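Local coordinates for protein putative acetyltransferase (Staphylococcus aureus subsp. aureus Mu50, PDB 3H4Q) that is a putative acetyltransferase of the GNAT family, and probably transfers an acetyl group from acetyl-CoA to a substrate that remains unidentified, at residues A[105-110]-A[139-144]; A[94-99]-A[179-184]. All blocks are in the same frame, centred on the assembly; numbering follows the deposited sequence. Where two conformers were deposited one is given.

Contact 1. Residues A[105-110]-A[139-144]; sequences AFVIHR and VILTDT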
loop_
_atom_site.group_PDB
_atom_site.type_symbol
_atom_site.label_atom_id
_atom_site.label_comp_id
_atom_site.label_asym_id
_atom_site.label_seq_id
_atom_site.Cartn_x
_atom_site.Cartn_y
_atom_site.Cartn_z
ATOM N N ALA A 105 3.976 11.265 -9.686
ATOM C CA ALA A 105 4.443 10.192 -8.823
ATOM C C ALA A 105 3.299 9.261 -8.404
ATOM O O ALA A 105 2.132 9.666 -8.394
ATOM C CB ALA A 105 5.110 10.778 -7.595
ATOM N N PHE A 106 3.659 8.013 -8.098
ATOM C CA PHE A 106 2.730 7.016 -7.562
ATOM C C PHE A 106 2.774 7.057 -6.027
ATOM O O PHE A 106 3.772 7.478 -5.435
ATOM C CB PHE A 106 3.055 5.613 -8.079
ATOM C CG PHE A 106 2.573 5.372 -9.468
ATOM C CD1 PHE A 106 3.304 5.809 -10.553
ATOM C CD2 PHE A 106 1.375 4.740 -9.697
ATOM C CE1 PHE A 106 2.850 5.599 -11.846
ATOM C CE2 PHE A 106 0.925 4.536 -10.991
ATOM C CZ PHE A 106 1.666 4.956 -12.054
ATOM N N VAL A 107 1.681 6.622 -5.400
ATOM C CA VAL A 107 1.537 6.675 -3.956
ATOM C C VAL A 107 0.950 5.375 -3.423
ATOM O O VAL A 107 -0.098 4.925 -3.904
ATOM C CB VAL A 107 0.552 7.800 -3.550
ATOM C CG1 VAL A 107 0.362 7.814 -2.051
ATOM C CG2 VAL A 107 1.014 9.166 -4.063
ATOM N N ILE A 108 1.619 4.779 -2.439
ATOM C CA ILE A 108 1.110 3.582 -1.773
ATOM C C ILE A 108 0.374 4.088 -0.549
ATOM O O ILE A 108 0.978 4.638 0.368
ATOM C CB ILE A 108 2.232 2.636 -1.364
ATOM C CG1 ILE A 108 2.958 2.176 -2.634
ATOM C CG2 ILE A 108 1.663 1.442 -0.548
ATOM C CD1 ILE A 108 4.107 1.256 -2.406
ATOM N N HIS A 109 -0.940 3.913 -0.550
ATOM C CA HIS A 109 -1.773 4.430 0.517
ATOM C C HIS A 109 -1.995 3.479 1.629
ATOM O O HIS A 109 -2.192 3.907 2.746
ATOM C CB HIS A 109 -3.142 4.812 -0.029
ATOM C CG HIS A 109 -3.090 5.896 -1.047
ATOM N ND1 HIS A 109 -2.812 7.199 -0.709
ATOM C CD2 HIS A 109 -3.266 5.878 -2.388
ATOM C CE1 HIS A 109 -2.829 7.943 -1.797
ATOM N NE2 HIS A 109 -3.101 7.168 -2.830
ATOM N N ARG A 110 -1.993 2.185 1.340
ATOM C CA ARG A 110 -2.205 1.192 2.383
ATOM C C ARG A 110 -1.621 -0.141 1.949
ATOM O O ARG A 110 -1.639 -0.477 0.781
ATOM C CB ARG A 110 -3.695 1.059 2.703
ATOM C CG ARG A 110 -4.009 0.301 3.989
ATOM C CD ARG A 110 -3.611 1.067 5.253
ATOM N NE ARG A 110 -4.043 0.338 6.446
ATOM C CZ ARG A 110 -3.347 -0.597 7.088
ATOM N NH1 ARG A 110 -2.131 -0.949 6.698
ATOM N NH2 ARG A 110 -3.890 -1.183 8.144
ATOM N N VAL A 139 9.452 8.302 -9.157
ATOM C CA VAL A 139 9.257 8.463 -7.735
ATOM C C VAL A 139 7.982 7.777 -7.263
ATOM O O VAL A 139 6.935 7.898 -7.889
ATOM C CB VAL A 139 9.245 9.968 -7.340
ATOM C CG1 VAL A 139 8.270 10.739 -8.185
ATOM C CG2 VAL A 139 8.913 10.138 -5.868
ATOM N N ILE A 140 8.097 7.034 -6.168
ATOM C CA ILE A 140 6.949 6.395 -5.543
ATOM C C ILE A 140 6.935 6.928 -4.104
ATOM O O ILE A 140 7.979 6.959 -3.445
ATOM C CB ILE A 140 6.995 4.836 -5.691
ATOM C CG1 ILE A 140 5.799 4.175 -5.050
ATOM C CG2 ILE A 140 8.216 4.228 -5.066
ATOM C CD1 ILE A 140 5.788 2.661 -5.338
ATOM N N LEU A 141 5.798 7.453 -3.653
ATOM C CA LEU A 141 5.712 7.963 -2.286
ATOM C C LEU A 141 4.703 7.255 -1.371
ATOM O O LEU A 141 3.911 6.408 -1.808
ATOM C CB LEU A 141 5.676 9.495 -2.242
ATOM C CG LEU A 141 5.143 10.433 -3.324
ATOM C CD1 LEU A 141 3.823 11.048 -2.958
ATOM C CD2 LEU A 141 6.122 11.565 -3.461
ATOM N N THR A 142 4.820 7.516 -0.076
ATOM C CA THR A 142 3.958 6.870 0.894
ATOM C C THR A 142 4.142 7.564 2.223
ATOM O O THR A 142 4.782 8.603 2.288
ATOM C CB THR A 142 4.275 5.363 1.015
ATOM O OG1 THR A 142 3.296 4.724 1.853
ATOM C CG2 THR A 142 5.683 5.129 1.552
ATOM N N ASP A 143 3.563 7.014 3.279
ATOM C CA ASP A 143 3.680 7.620 4.587
ATOM C C ASP A 143 3.487 6.575 5.677
ATOM O O ASP A 143 2.984 5.474 5.419
ATOM C CB ASP A 143 2.701 8.798 4.725
ATOM C CG ASP A 143 1.252 8.378 4.603
ATOM O OD1 ASP A 143 0.730 7.807 5.580
ATOM O OD2 ASP A 143 0.623 8.666 3.557
ATOM N N THR A 144 3.900 6.932 6.890
ATOM C CA THR A 144 3.822 6.037 8.041
ATOM C C THR A 144 2.479 5.327 8.152
ATOM O O THR A 144 2.418 4.133 8.473
ATOM C CB THR A 144 4.050 6.811 9.324
ATOM O OG1 THR A 144 5.360 7.382 9.289
ATOM C CG2 THR A 144 3.921 5.908 10.534
HETATM O O HOH W 1 -2.127 8.894 1.528
#
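Phe106 meets the partner strand through its CB, 4.3 Å from Ile140 CG1, while its phenyl ring swings away from that strand, past Val132, Val85 and Arg135, and borders the pocket holding a polyether molecule that probably comes from the crystallisation liquor. On one face of the His109 imidazole lies Val107 CG1, displaced toward the rim. At the ring edge, in its plane, sits a water 2.9 Å from His109 ND1; it bridges to Asp143 OD2 by a weak bond of 3.4 Å, while His109 NE2 bonds to Asp86.

The two backbones pair in parallel. Leu141 N gives a nearly straight bond (172° at the hydrogen) to Phe106 O, 2.7 Å away, and Leu141 O accepts Ile108 N at 2.9 Å. Strands 106-112 and 139-143, joined through helix 120-134, form a beta-alpha-beta unit of the GNAT fold. In the segments here they diverge by 26°. Past Ile108 the pairing passes to a side chain: Thr142 OG1, turned opposite the backbone N (chi1 -173°), which sets the hydroxyl beside the Ile108 carbonyl, donates to Ile108 O over 2.8 Å, tilted from the carbonyl plane. His109 and Arg110 both pair with Val84 on the other side, consistent with the bulge known in this strand of GNAT enzymes.

Side chains sort by face. Ile108 CD1 meets Ile140 CD1 at 3.7 Å, the two chains crossing beneath helix 120-134, where Ile140 also touches Ile129 and Val132. On the reverse face Val107 CG2 packs against Leu141 CD1 at 3.6 Å.

Contact 2. Residues A[94-99]-A[179-184]; sequences DDIDWP and FYAYYK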
loop_
_atom_site.group_PDB
_atom_site.type_symbol
_atom_site.label_atom_id
_atom_site.label_comp_id
_atom_site.label_asym_id
_atom_site.label_seq_id
_atom_site.Cartn_x
_atom_site.Cartn_y
_atom_site.Cartn_z
ATOM N N ASP A 94 1.561 18.539 0.342
ATOM C CA ASP A 94 1.940 19.905 -0.044
ATOM C C ASP A 94 2.589 20.725 1.090
ATOM O O ASP A 94 3.210 21.751 0.815
ATOM C CB ASP A 94 0.731 20.687 -0.583
ATOM C CG ASP A 94 0.208 20.143 -1.898
ATOM O OD1 ASP A 94 0.664 19.072 -2.334
ATOM O OD2 ASP A 94 -0.671 20.787 -2.499
ATOM N N ASP A 95 2.431 20.291 2.344
ATOM C CA ASP A 95 3.030 20.979 3.499
ATOM C C ASP A 95 4.493 20.577 3.771
ATOM O O ASP A 95 5.106 21.125 4.679
ATOM C CB ASP A 95 2.200 20.720 4.778
ATOM C CG ASP A 95 0.744 21.183 4.659
ATOM O OD1 ASP A 95 0.497 22.278 4.083
ATOM O OD2 ASP A 95 -0.150 20.457 5.176
ATOM N N ILE A 96 5.052 19.646 2.997
ATOM C CA ILE A 96 6.425 19.166 3.199
ATOM C C ILE A 96 7.379 19.687 2.121
ATOM O O ILE A 96 6.996 19.841 0.963
ATOM C CB ILE A 96 6.470 17.619 3.142
ATOM C CG1 ILE A 96 5.451 17.007 4.103
ATOM C CG2 ILE A 96 7.873 17.093 3.451
ATOM C CD1 ILE A 96 5.312 15.517 3.950
ATOM N N ASP A 97 8.620 19.961 2.514
ATOM C CA ASP A 97 9.650 20.403 1.580
ATOM C C ASP A 97 10.302 19.140 1.022
ATOM O O ASP A 97 11.300 18.670 1.559
ATOM N N TRP A 98 9.736 18.587 -0.045
ATOM C CA TRP A 98 10.273 17.362 -0.641
ATOM C C TRP A 98 11.553 17.630 -1.429
ATOM O O TRP A 98 11.666 18.665 -2.082
ATOM C CB TRP A 98 9.273 16.727 -1.597
ATOM C CG TRP A 98 7.998 16.321 -0.976
ATOM C CD1 TRP A 98 6.924 17.114 -0.746
ATOM C CD2 TRP A 98 7.636 15.011 -0.526
ATOM N NE1 TRP A 98 5.917 16.393 -0.174
ATOM C CE2 TRP A 98 6.324 15.096 -0.023
ATOM C CE3 TRP A 98 8.290 13.777 -0.501
ATOM C CZ2 TRP A 98 5.642 13.994 0.493
ATOM C CZ3 TRP A 98 7.613 12.674 0.019
ATOM C CH2 TRP A 98 6.302 12.793 0.506
ATOM N N PRO A 99 12.519 16.693 -1.384
ATOM C CA PRO A 99 13.754 16.833 -2.143
ATOM C C PRO A 99 13.690 16.189 -3.527
ATOM O O PRO A 99 14.719 16.065 -4.188
ATOM C CB PRO A 99 14.748 16.063 -1.281
ATOM C CG PRO A 99 13.951 14.941 -0.768
ATOM C CD PRO A 99 12.540 15.455 -0.584
ATOM N N PHE A 179 5.021 10.852 12.844
ATOM C CA PHE A 179 4.656 10.274 11.560
ATOM C C PHE A 179 5.544 10.887 10.497
ATOM O O PHE A 179 6.021 12.007 10.645
ATOM C CB PHE A 179 3.171 10.523 11.249
ATOM C CG PHE A 179 2.829 11.966 10.986
ATOM C CD1 PHE A 179 2.678 12.863 12.033
ATOM C CD2 PHE A 179 2.633 12.418 9.688
ATOM C CE1 PHE A 179 2.362 14.198 11.799
ATOM C CE2 PHE A 179 2.309 13.753 9.443
ATOM C CZ PHE A 179 2.174 14.643 10.503
ATOM N N TYR A 180 5.764 10.149 9.418
ATOM C CA TYR A 180 6.632 10.623 8.360
ATOM C C TYR A 180 6.043 10.332 6.999
ATOM O O TYR A 180 5.241 9.410 6.823
ATOM C CB TYR A 180 8.013 9.939 8.436
ATOM C CG TYR A 180 8.670 9.964 9.803
ATOM C CD1 TYR A 180 9.399 11.061 10.229
ATOM C CD2 TYR A 180 8.562 8.872 10.666
ATOM C CE1 TYR A 180 9.985 11.078 11.474
ATOM C CE2 TYR A 180 9.142 8.886 11.918
ATOM C CZ TYR A 180 9.852 9.984 12.317
ATOM O OH TYR A 180 10.447 9.989 13.561
ATOM N N ALA A 181 6.464 11.142 6.039
ATOM C CA ALA A 181 6.137 10.940 4.652
ATOM C C ALA A 181 7.423 10.368 4.122
ATOM O O ALA A 181 8.500 10.691 4.623
ATOM C CB ALA A 181 5.824 12.241 3.979
ATOM N N TYR A 182 7.308 9.518 3.114
ATOM C CA TYR A 182 8.455 8.872 2.513
ATOM C C TYR A 182 8.431 8.964 0.991
ATOM O O TYR A 182 7.356 9.034 0.374
ATOM C CB TYR A 182 8.412 7.381 2.818
ATOM C CG TYR A 182 8.670 6.959 4.236
ATOM C CD1 TYR A 182 7.630 6.855 5.154
ATOM C CD2 TYR A 182 9.938 6.573 4.637
ATOM C CE1 TYR A 182 7.859 6.425 6.439
ATOM C CE2 TYR A 182 10.181 6.148 5.931
ATOM C CZ TYR A 182 9.139 6.073 6.823
ATOM O OH TYR A 182 9.385 5.643 8.099
ATOM N N TYR A 183 9.620 8.933 0.393
ATOM C CA TYR A 183 9.737 8.848 -1.050
ATOM C C TYR A 183 10.796 7.823 -1.385
ATOM O O TYR A 183 11.676 7.530 -0.583
ATOM C CB TYR A 183 10.112 10.195 -1.685
ATOM C CG TYR A 183 11.524 10.634 -1.391
ATOM C CD1 TYR A 183 12.587 10.219 -2.190
ATOM C CD2 TYR A 183 11.795 11.451 -0.320
ATOM C CE1 TYR A 183 13.883 10.606 -1.912
ATOM C CE2 TYR A 183 13.088 11.845 -0.030
ATOM C CZ TYR A 183 14.129 11.421 -0.831
ATOM O OH TYR A 183 15.416 11.820 -0.541
ATOM N N LYS A 184 10.689 7.282 -2.587
ATOM C CA LYS A 184 11.680 6.368 -3.131
ATOM C C LYS A 184 11.971 6.821 -4.548
ATOM O O LYS A 184 11.045 6.996 -5.344
ATOM C CB LYS A 184 11.193 4.921 -3.166
ATOM C CG LYS A 184 12.241 4.007 -3.781
ATOM C CD LYS A 184 11.909 2.532 -3.762
ATOM C CE LYS A 184 13.196 1.736 -4.056
ATOM N NZ LYS A 184 13.005 0.260 -3.971
#
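Trp98 brings the rim of its six-membered ring against Tyr182 O and Tyr183 CB. This is where the loop joining strands 78-86 and 106-112 of the GNAT sheet folds over strand 181-185, which lies between strands 139-143 and 161-162. The two touching parts run in nearly the same direction, 21° apart, and no hydrogen bond links them, so the contact rests on side-chain packing.

Near the plane of the indole, CZ3 of Trp98 approaches Tyr182 O at 3.7 Å and Tyr183 CB at 3.9 Å. Ala181 CB comes in obliquely, 3.5 Å from Trp98 CH2, and Ile96 CD1 also touches this methyl, at 3.3 Å. With CG anti to the carbonyl carbon (chi1 -61°), the indole extends from the loop far enough for its outer carbons to arrive at the strand. Its NE1 bonds to Tyr93 O, which should limit rotation of the ring, and Ile96 CG2 stands over one indole face, offset toward the rim. An inverse gamma turn centred on Asp97, with a weak bond from Trp98 N to Ile96 O, brings Ile96 and Trp98 together.

The aromatic side chains of the strand alternate. The Tyr182 side chain sets off away from the loop and stacks on Phe155, whereas that of Tyr183 starts toward it. Trp98 and Tyr183 lie alongside each other with opposite headings, meeting where the indole rim nears Tyr183 CB, and the proline ring of Pro99 lies at a slant to the tyrosine. The Tyr183 ring also meets that of His161, with the planes about 20° apart. Pro99 CG rests 3.3 Å from Tyr183 CE2 and 3.5 Å from the hydroxyl oxygen, Tyr183 OH.

In the fold
Contact 1 is buried in the middle of the sheet, its centre about 7 Å from the centre of the chain, whereas contact 2 is partly exposed, its centre about 16 Å from that point. One is strand pairing held by backbone bonds and one threonine hydroxyl, with mainly aliphatic side chains on both faces; the other sets an aromatic, proline-bearing loop against a strand without any hydrogen bond. Strands 139-143 and 181-185 are antiparallel neighbours and connect the two: Tyr182 N lies 2.8 Å from Thr142 O, and Trp98 reaches across to touch Leu141. In sequence contact 1 is nested within the span closed by contact 2.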